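Long-range contacts in importin-95 (Chaetomium thermophilum, PDB 4XRI), which serves as an importin-beta family nuclear transport receptor that carries protein cargo into the nucleus and probably binds a small GTPase: residues L667-I672 against N708-A713; L763-M768 against S808-R813; A814-I819 against R862-Q867. The protein carries 2 engineered substitutions. One frame throughout, in Å; residues are numbered along the deposited sequence.

Interaction 1: residues L667-I672 against N708-A713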
# COMPACT_ATOMS: atom_id res chain seq x y z
N LEU A 667 -11.80 14.90 0.58
CA LEU A 667 -13.18 15.37 0.58
C LEU A 667 -13.56 15.95 -0.78
O LEU A 667 -14.69 15.79 -1.24
CB LEU A 667 -13.41 16.41 1.67
CG LEU A 667 -14.87 16.86 1.80
CD1 LEU A 667 -15.77 15.66 2.06
CD2 LEU A 667 -15.03 17.90 2.89
N CYS A 668 -12.60 16.63 -1.41
CA CYS A 668 -12.82 17.20 -2.73
C CYS A 668 -13.17 16.09 -3.72
O CYS A 668 -14.14 16.20 -4.47
CB CYS A 668 -11.59 17.96 -3.21
SG CYS A 668 -11.82 18.87 -4.77
N SER A 669 -12.38 15.02 -3.69
CA SER A 669 -12.64 13.85 -4.53
C SER A 669 -14.01 13.24 -4.23
O SER A 669 -14.72 12.83 -5.15
CB SER A 669 -11.54 12.80 -4.34
OG SER A 669 -10.36 13.18 -5.03
N MET A 670 -14.36 13.19 -2.95
CA MET A 670 -15.67 12.69 -2.54
C MET A 670 -16.79 13.57 -3.07
O MET A 670 -17.86 13.09 -3.46
CB MET A 670 -15.75 12.60 -1.02
CG MET A 670 -17.05 12.02 -0.50
SD MET A 670 -17.27 10.29 -0.94
CE MET A 670 -16.13 9.50 0.20
N ALA A 671 -16.55 14.88 -3.08
CA ALA A 671 -17.52 15.84 -3.58
C ALA A 671 -17.78 15.65 -5.07
O ALA A 671 -18.93 15.72 -5.52
CB ALA A 671 -17.04 17.27 -3.31
N ILE A 672 -16.72 15.41 -5.82
CA ILE A 672 -16.83 15.16 -7.25
C ILE A 672 -17.63 13.89 -7.50
O ILE A 672 -18.47 13.83 -8.40
CB ILE A 672 -15.45 15.03 -7.91
CG1 ILE A 672 -14.66 16.33 -7.72
CG2 ILE A 672 -15.59 14.70 -9.39
CD1 ILE A 672 -13.19 16.20 -8.08
N ASN A 708 -3.10 16.75 -12.61
CA ASN A 708 -4.19 17.01 -11.66
C ASN A 708 -4.85 15.74 -11.18
O ASN A 708 -5.45 15.01 -11.97
CB ASN A 708 -5.23 17.93 -12.32
CG ASN A 708 -6.26 18.50 -11.32
OD1 ASN A 708 -6.54 17.92 -10.28
ND2 ASN A 708 -6.81 19.65 -11.67
N GLN A 709 -4.74 15.48 -9.88
CA GLN A 709 -5.24 14.25 -9.30
C GLN A 709 -6.76 14.12 -9.41
O GLN A 709 -7.30 13.01 -9.37
CB GLN A 709 -4.82 14.14 -7.83
CG GLN A 709 -5.56 15.08 -6.89
CD GLN A 709 -5.03 15.02 -5.47
OE1 GLN A 709 -5.37 14.11 -4.71
NE2 GLN A 709 -4.19 15.98 -5.11
N PHE A 710 -7.45 15.24 -9.56
CA PHE A 710 -8.90 15.24 -9.59
C PHE A 710 -9.46 15.09 -11.00
O PHE A 710 -10.64 14.78 -11.17
CB PHE A 710 -9.46 16.53 -8.97
CG PHE A 710 -8.97 16.80 -7.58
CD1 PHE A 710 -9.40 16.02 -6.52
CD2 PHE A 710 -8.10 17.84 -7.32
CE1 PHE A 710 -8.96 16.26 -5.23
CE2 PHE A 710 -7.65 18.10 -6.04
CZ PHE A 710 -8.09 17.31 -4.99
N LYS A 711 -8.62 15.30 -12.01
CA LYS A 711 -9.09 15.37 -13.39
C LYS A 711 -9.81 14.10 -13.91
O LYS A 711 -10.86 14.23 -14.53
CB LYS A 711 -7.93 15.69 -14.33
CG LYS A 711 -8.37 15.98 -15.77
CD LYS A 711 -7.21 16.37 -16.68
CE LYS A 711 -6.74 17.78 -16.40
NZ LYS A 711 -5.69 18.21 -17.36
N PRO A 712 -9.28 12.89 -13.64
CA PRO A 712 -10.00 11.70 -14.13
C PRO A 712 -11.45 11.62 -13.66
O PRO A 712 -12.33 11.33 -14.46
CB PRO A 712 -9.18 10.54 -13.56
CG PRO A 712 -7.80 11.08 -13.43
CD PRO A 712 -7.99 12.51 -13.03
N ALA A 713 -11.69 11.89 -12.38
CA ALA A 713 -13.04 11.84 -11.83
C ALA A 713 -13.88 13.02 -12.34
O ALA A 713 -15.10 12.90 -12.50
CB ALA A 713 -13.00 11.84 -10.32
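Asn708 O is held twice, by the amide of Lys711 at the close of a type I turn and by the hydroxyl of Tyr759 on helix 754-780. The Asn708 side chain reaches forward along the chain, and its OD1 takes the N-H of Phe710 at 2.9 Å in a capping bond ahead of helix 711-725; the donor stands above the carbonyl plane. With ND2 bound to Asn700, the amide group is anchored at both ends. The capping bond fixes the backbone N of Phe710, whose ring reaches across to helix 665-682. Cys668 SG, anti to its backbone N (chi1 -174°), rests over one face of the Phe710 ring, 4.0 Å from its centroid and 16° off the normal, a sulfur-aromatic contact. Gln709 CG covers the opposite face. Ser669 OG meets the ring edge, 3.3 Å from Phe710 CD1, while bonded weakly to Pro665 O. Ile672 crosses the phenylalanine side chain at about a right angle, bringing its CD1 within 3.8 Å of Phe710 CB, and its other branch, CG2, lies 4.0 Å from Ala713 CB. Matching Ser669 with Phe710 and Ile672 with Ala713 in the same chain sense is typical of stacked helices in a HEAT-repeat solenoid.

Interaction 2: residues L763-M768 against S808-R813. With SO4 (sulfate ion), chain E.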
# COMPACT_ATOMS: atom_id res chain seq x y z
N LEU A 763 -7.24 8.39 -16.29
CA LEU A 763 -7.63 9.63 -16.96
C LEU A 763 -8.43 9.33 -18.22
O LEU A 763 -9.47 9.95 -18.47
CB LEU A 763 -6.39 10.45 -17.31
CG LEU A 763 -6.63 11.77 -18.06
CD1 LEU A 763 -7.40 12.74 -17.18
CD2 LEU A 763 -5.30 12.38 -18.48
N ARG A 764 -7.95 8.38 -19.01
CA ARG A 764 -8.58 8.05 -20.28
C ARG A 764 -9.89 7.30 -20.09
O ARG A 764 -10.76 7.34 -20.95
CB ARG A 764 -7.61 7.24 -21.15
CG ARG A 764 -6.43 8.07 -21.63
CD ARG A 764 -5.53 7.30 -22.58
NE ARG A 764 -4.65 8.22 -23.31
CZ ARG A 764 -3.95 7.90 -24.38
NH1 ARG A 764 -3.19 8.80 -24.98
NH2 ARG A 764 -4.00 6.66 -24.86
N GLU A 765 -10.03 6.64 -18.94
CA GLU A 765 -11.32 6.12 -18.53
C GLU A 765 -12.29 7.28 -18.39
O GLU A 765 -13.42 7.23 -18.87
CB GLU A 765 -11.22 5.35 -17.20
CG GLU A 765 -10.58 3.98 -17.30
CD GLU A 765 -10.52 3.28 -15.96
OE1 GLU A 765 -11.32 3.64 -15.07
OE2 GLU A 765 -9.68 2.37 -15.80
N GLY A 766 -11.82 8.33 -17.73
CA GLY A 766 -12.59 9.55 -17.53
C GLY A 766 -12.97 10.21 -18.84
O GLY A 766 -14.13 10.56 -19.04
N ILE A 767 -11.99 10.37 -19.73
CA ILE A 767 -12.23 10.97 -21.04
C ILE A 767 -13.30 10.22 -21.82
O ILE A 767 -14.23 10.81 -22.37
CB ILE A 767 -10.96 11.02 -21.90
CG1 ILE A 767 -9.82 11.74 -21.17
CG2 ILE A 767 -11.26 11.71 -23.22
CD1 ILE A 767 -8.51 11.72 -21.93
N MET A 768 -13.16 8.90 -21.85
CA MET A 768 -14.09 8.05 -22.59
C MET A 768 -15.49 8.12 -22.02
O MET A 768 -16.48 8.15 -22.76
CB MET A 768 -13.59 6.60 -22.60
CG MET A 768 -14.02 5.81 -23.81
SD MET A 768 -13.57 6.61 -25.36
CE MET A 768 -11.82 6.86 -25.13
N SER A 808 -6.90 -0.89 -18.78
CA SER A 808 -7.74 -1.52 -17.78
C SER A 808 -8.99 -2.07 -18.45
O SER A 808 -9.30 -1.69 -19.58
CB SER A 808 -8.12 -0.53 -16.67
OG SER A 808 -8.98 0.48 -17.16
N GLU A 809 -9.69 -2.96 -17.76
CA GLU A 809 -10.93 -3.51 -18.29
C GLU A 809 -11.96 -2.41 -18.49
O GLU A 809 -12.66 -2.37 -19.50
CB GLU A 809 -11.49 -4.60 -17.37
CG GLU A 809 -12.91 -5.00 -17.71
CD GLU A 809 -13.31 -6.32 -17.10
OE1 GLU A 809 -12.45 -6.99 -16.49
OE2 GLU A 809 -14.50 -6.70 -17.22
N ALA A 810 -12.04 -1.51 -17.51
CA ALA A 810 -12.98 -0.39 -17.56
C ALA A 810 -12.73 0.51 -18.76
O ALA A 810 -13.67 1.00 -19.39
CB ALA A 810 -12.89 0.41 -16.27
N LEU A 811 -11.46 0.72 -19.09
CA LEU A 811 -11.09 1.58 -20.20
C LEU A 811 -11.51 0.96 -21.53
O LEU A 811 -12.03 1.65 -22.41
CB LEU A 811 -9.58 1.84 -20.21
CG LEU A 811 -9.04 2.67 -21.37
CD1 LEU A 811 -9.77 4.00 -21.47
CD2 LEU A 811 -7.54 2.90 -21.22
N MET A 812 -11.31 -0.34 -21.67
CA MET A 812 -11.69 -1.05 -22.89
C MET A 812 -13.21 -1.13 -23.01
O MET A 812 -13.76 -1.01 -24.10
CB MET A 812 -11.07 -2.44 -22.93
CG MET A 812 -9.55 -2.45 -22.82
SD MET A 812 -8.76 -1.24 -23.91
CE MET A 812 -9.14 -1.92 -25.53
N ARG A 813 -13.88 -1.33 -21.88
CA ARG A 813 -15.34 -1.35 -21.86
C ARG A 813 -15.90 -0.00 -22.31
O ARG A 813 -16.75 0.06 -23.19
CB ARG A 813 -15.85 -1.71 -20.46
CG ARG A 813 -17.37 -1.75 -20.37
CD ARG A 813 -17.85 -2.42 -19.08
NE ARG A 813 -17.47 -1.67 -17.89
CZ ARG A 813 -16.50 -2.01 -17.05
NH1 ARG A 813 -15.79 -3.11 -17.28
NH2 ARG A 813 -16.23 -1.27 -15.99
S SO4 E . -8.03 -4.34 -14.66
O1 SO4 E . -8.12 -4.25 -16.11
O2 SO4 E . -9.38 -4.45 -14.10
O3 SO4 E . -7.37 -3.16 -14.12
O4 SO4 E . -7.26 -5.53 -14.30
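Glu765 reaches out from helix 763-768 as a nearly straight arm and crosses Leu811 obliquely, its CG lying 3.7 Å from Leu811 CB. CG is anti to its own carbonyl carbon (chi1 -74°) and the chain is extended beyond it, which carries the carboxylate past Ala810, whose CB packs 3.7 Å from Glu765 CD, to the start of helix 809-825. There Ser808 OG donates to Glu765 OE2 at a very short 2.4 Å, approaching from above the carboxylate plane. The same hydroxyl caps the helix by accepting from Leu811 N at 3.2 Å. Leu811 leans the other way across the gap: its CD1 sits 3.5 Å from Arg764 O and also touches Arg764 CB, while the guanidinium of Arg764 leaves to bind Ala744 O and Ser800. The two helix segments run 9.0 Å apart, inclined by 25°. An alanine at Glu765 would probably leave the capping serine without this acceptor and loosen the packing on Ala810 CB and Leu811 CB. A sulfate, probably from the crystallisation liquor, accepts through its O1 from Glu809 N at 2.6 Å. The N-terminal end of the helix would tend to favour an ionised Glu765, while the nearby sulfate would work against it.

Interaction 3: residues A814-I819 against R862-Q867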
# COMPACT_ATOMS: atom_id res chain seq x y z
N ALA A 814 -15.41 1.07 -21.69
CA ALA A 814 -15.83 2.42 -22.02
C ALA A 814 -15.57 2.75 -23.49
O ALA A 814 -16.35 3.45 -24.13
CB ALA A 814 -15.12 3.43 -21.13
N SER A 815 -14.46 2.24 -24.01
CA SER A 815 -14.09 2.45 -25.40
C SER A 815 -15.08 1.77 -26.34
O SER A 815 -15.53 2.37 -27.32
CB SER A 815 -12.67 1.92 -25.67
OG SER A 815 -11.72 2.60 -24.87
N MET A 816 -15.41 0.52 -26.03
CA MET A 816 -16.43 -0.22 -26.77
C MET A 816 -17.74 0.55 -26.75
O MET A 816 -18.42 0.66 -27.78
CB MET A 816 -16.63 -1.63 -26.19
CG MET A 816 -15.41 -2.54 -26.25
SD MET A 816 -14.92 -3.02 -27.92
CE MET A 816 -13.61 -1.84 -28.25
N GLY A 817 -18.09 1.07 -25.58
CA GLY A 817 -19.30 1.84 -25.41
C GLY A 817 -19.36 3.05 -26.33
O GLY A 817 -20.38 3.31 -26.95
N VAL A 818 -18.25 3.77 -26.42
CA VAL A 818 -18.18 4.97 -27.24
C VAL A 818 -18.28 4.64 -28.73
O VAL A 818 -18.95 5.35 -29.49
CB VAL A 818 -16.88 5.76 -26.97
CG1 VAL A 818 -16.56 6.72 -28.11
CG2 VAL A 818 -17.01 6.52 -25.65
N ILE A 819 -17.63 3.55 -29.14
CA ILE A 819 -17.71 3.08 -30.51
C ILE A 819 -19.17 2.81 -30.90
O ILE A 819 -19.64 3.25 -31.95
CB ILE A 819 -16.88 1.81 -30.73
CG1 ILE A 819 -15.39 2.14 -30.67
CG2 ILE A 819 -17.23 1.15 -32.05
CD1 ILE A 819 -14.50 0.91 -30.64
N ARG A 862 -19.55 -6.96 -27.76
CA ARG A 862 -20.42 -7.59 -28.74
C ARG A 862 -21.36 -6.56 -29.36
O ARG A 862 -21.59 -6.57 -30.57
CB ARG A 862 -21.22 -8.72 -28.10
CG ARG A 862 -20.39 -9.96 -27.83
CD ARG A 862 -21.22 -11.10 -27.27
NE ARG A 862 -20.41 -12.30 -27.10
CZ ARG A 862 -20.59 -13.20 -26.15
NH1 ARG A 862 -19.80 -14.26 -26.07
NH2 ARG A 862 -21.57 -13.05 -25.26
N TRP A 863 -21.90 -5.67 -28.52
CA TRP A 863 -22.74 -4.59 -29.01
C TRP A 863 -21.96 -3.70 -29.97
O TRP A 863 -22.48 -3.29 -31.00
CB TRP A 863 -23.29 -3.76 -27.85
CG TRP A 863 -24.04 -2.54 -28.30
CD1 TRP A 863 -25.15 -2.52 -29.09
CD2 TRP A 863 -23.75 -1.18 -27.97
NE1 TRP A 863 -25.56 -1.22 -29.28
CE2 TRP A 863 -24.72 -0.38 -28.60
CE3 TRP A 863 -22.76 -0.55 -27.21
CZ2 TRP A 863 -24.73 1.01 -28.50
CZ3 TRP A 863 -22.77 0.82 -27.10
CH2 TRP A 863 -23.75 1.59 -27.75
N ALA A 864 -20.71 -3.42 -29.61
CA ALA A 864 -19.83 -2.61 -30.45
C ALA A 864 -19.64 -3.27 -31.81
O ALA A 864 -19.75 -2.61 -32.84
CB ALA A 864 -18.49 -2.39 -29.77
N ARG A 865 -19.35 -4.57 -31.81
CA ARG A 865 -19.17 -5.32 -33.05
C ARG A 865 -20.41 -5.22 -33.93
O ARG A 865 -20.32 -4.93 -35.13
CB ARG A 865 -18.86 -6.78 -32.76
CG ARG A 865 -18.92 -7.67 -33.99
CD ARG A 865 -18.67 -9.13 -33.65
NE ARG A 865 -19.52 -9.59 -32.55
CZ ARG A 865 -19.53 -10.83 -32.09
NH1 ARG A 865 -18.74 -11.75 -32.64
NH2 ARG A 865 -20.33 -11.16 -31.09
N GLU A 866 -21.57 -5.47 -33.33
CA GLU A 866 -22.83 -5.43 -34.05
C GLU A 866 -23.09 -4.02 -34.59
O GLU A 866 -23.48 -3.86 -35.74
CB GLU A 866 -23.99 -5.87 -33.14
CG GLU A 866 -25.09 -6.60 -33.89
CD GLU A 866 -24.61 -7.94 -34.42
OE1 GLU A 866 -23.86 -8.63 -33.70
OE2 GLU A 866 -24.99 -8.30 -35.55
N GLN A 867 -22.85 -3.01 -33.75
CA GLN A 867 -22.99 -1.61 -34.16
C GLN A 867 -22.10 -1.27 -35.35
O GLN A 867 -22.51 -0.58 -36.29
CB GLN A 867 -22.65 -0.69 -32.99
CG GLN A 867 -23.73 -0.63 -31.92
CD GLN A 867 -25.01 0.04 -32.39
OE1 GLN A 867 -25.76 -0.52 -33.19
NE2 GLN A 867 -25.26 1.25 -31.89
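Helices 814-819 and 862-867 run in nearly the same direction, inclined by 27° with axes 8.4 Å apart, and come closest at Met816 and Ala864, whose CA atoms are 5.6 Å apart. The small side chain of Ala864 is consistent with this approach: its CB points toward the opposing helix and meets the backbone, 3.6 Å from Met816 O. The methionine side chain, with CG anti to the carbonyl carbon, bends at chi2 and chi3 so that Met816 SD lies 4.1 Å from Ala864 CB. Ile819 CG2 touches Ala864 CB more loosely at 4.4 Å. Near-parallel neighbours of this kind arise where successive helical hairpins of a HEAT solenoid stack, here toward its C-terminal end, where Met816 also packs on Ile844 and Thr847 of helix 838-849. Beside the alanine, Trp863 swings its indole across to the other helix, CG anti to the backbone N (chi1 174°). The benzo corner reaches Gly817, with CZ3 3.5 Å from Gly817 O and 4.0 Å from Gly817 CA, so the glycine meets the indole with backbone alone. Gln867 CG lies over one face of the indole, offset toward its rim, 3.2 Å above the plane, and its NE2 bonds Gly820 O.

In the fold
The three contacts follow one another along the C-terminal part of the solenoid. Interaction 1 lies nearest the centre of the chain and is buried; interaction 3, about 35 Å from that centre, is buried too, whereas interaction 2 is only partly covered and has a sulfate at its margin. Their chemistry differs too: sulfur and aromatic packing in the first, a serine helix cap bonded to a carboxylate in the second, alanine and indole against helix backbone, with methionine and isoleucine beside the alanine, in the third. Leu763 packs on Lys711 and Pro712, joining interactions 1 and 2. Interactions 2 and 3 share helix 809-825, and Met768 CG meets Ala814 O at 3.3 Å. Interactions 1 and 3 do not touch.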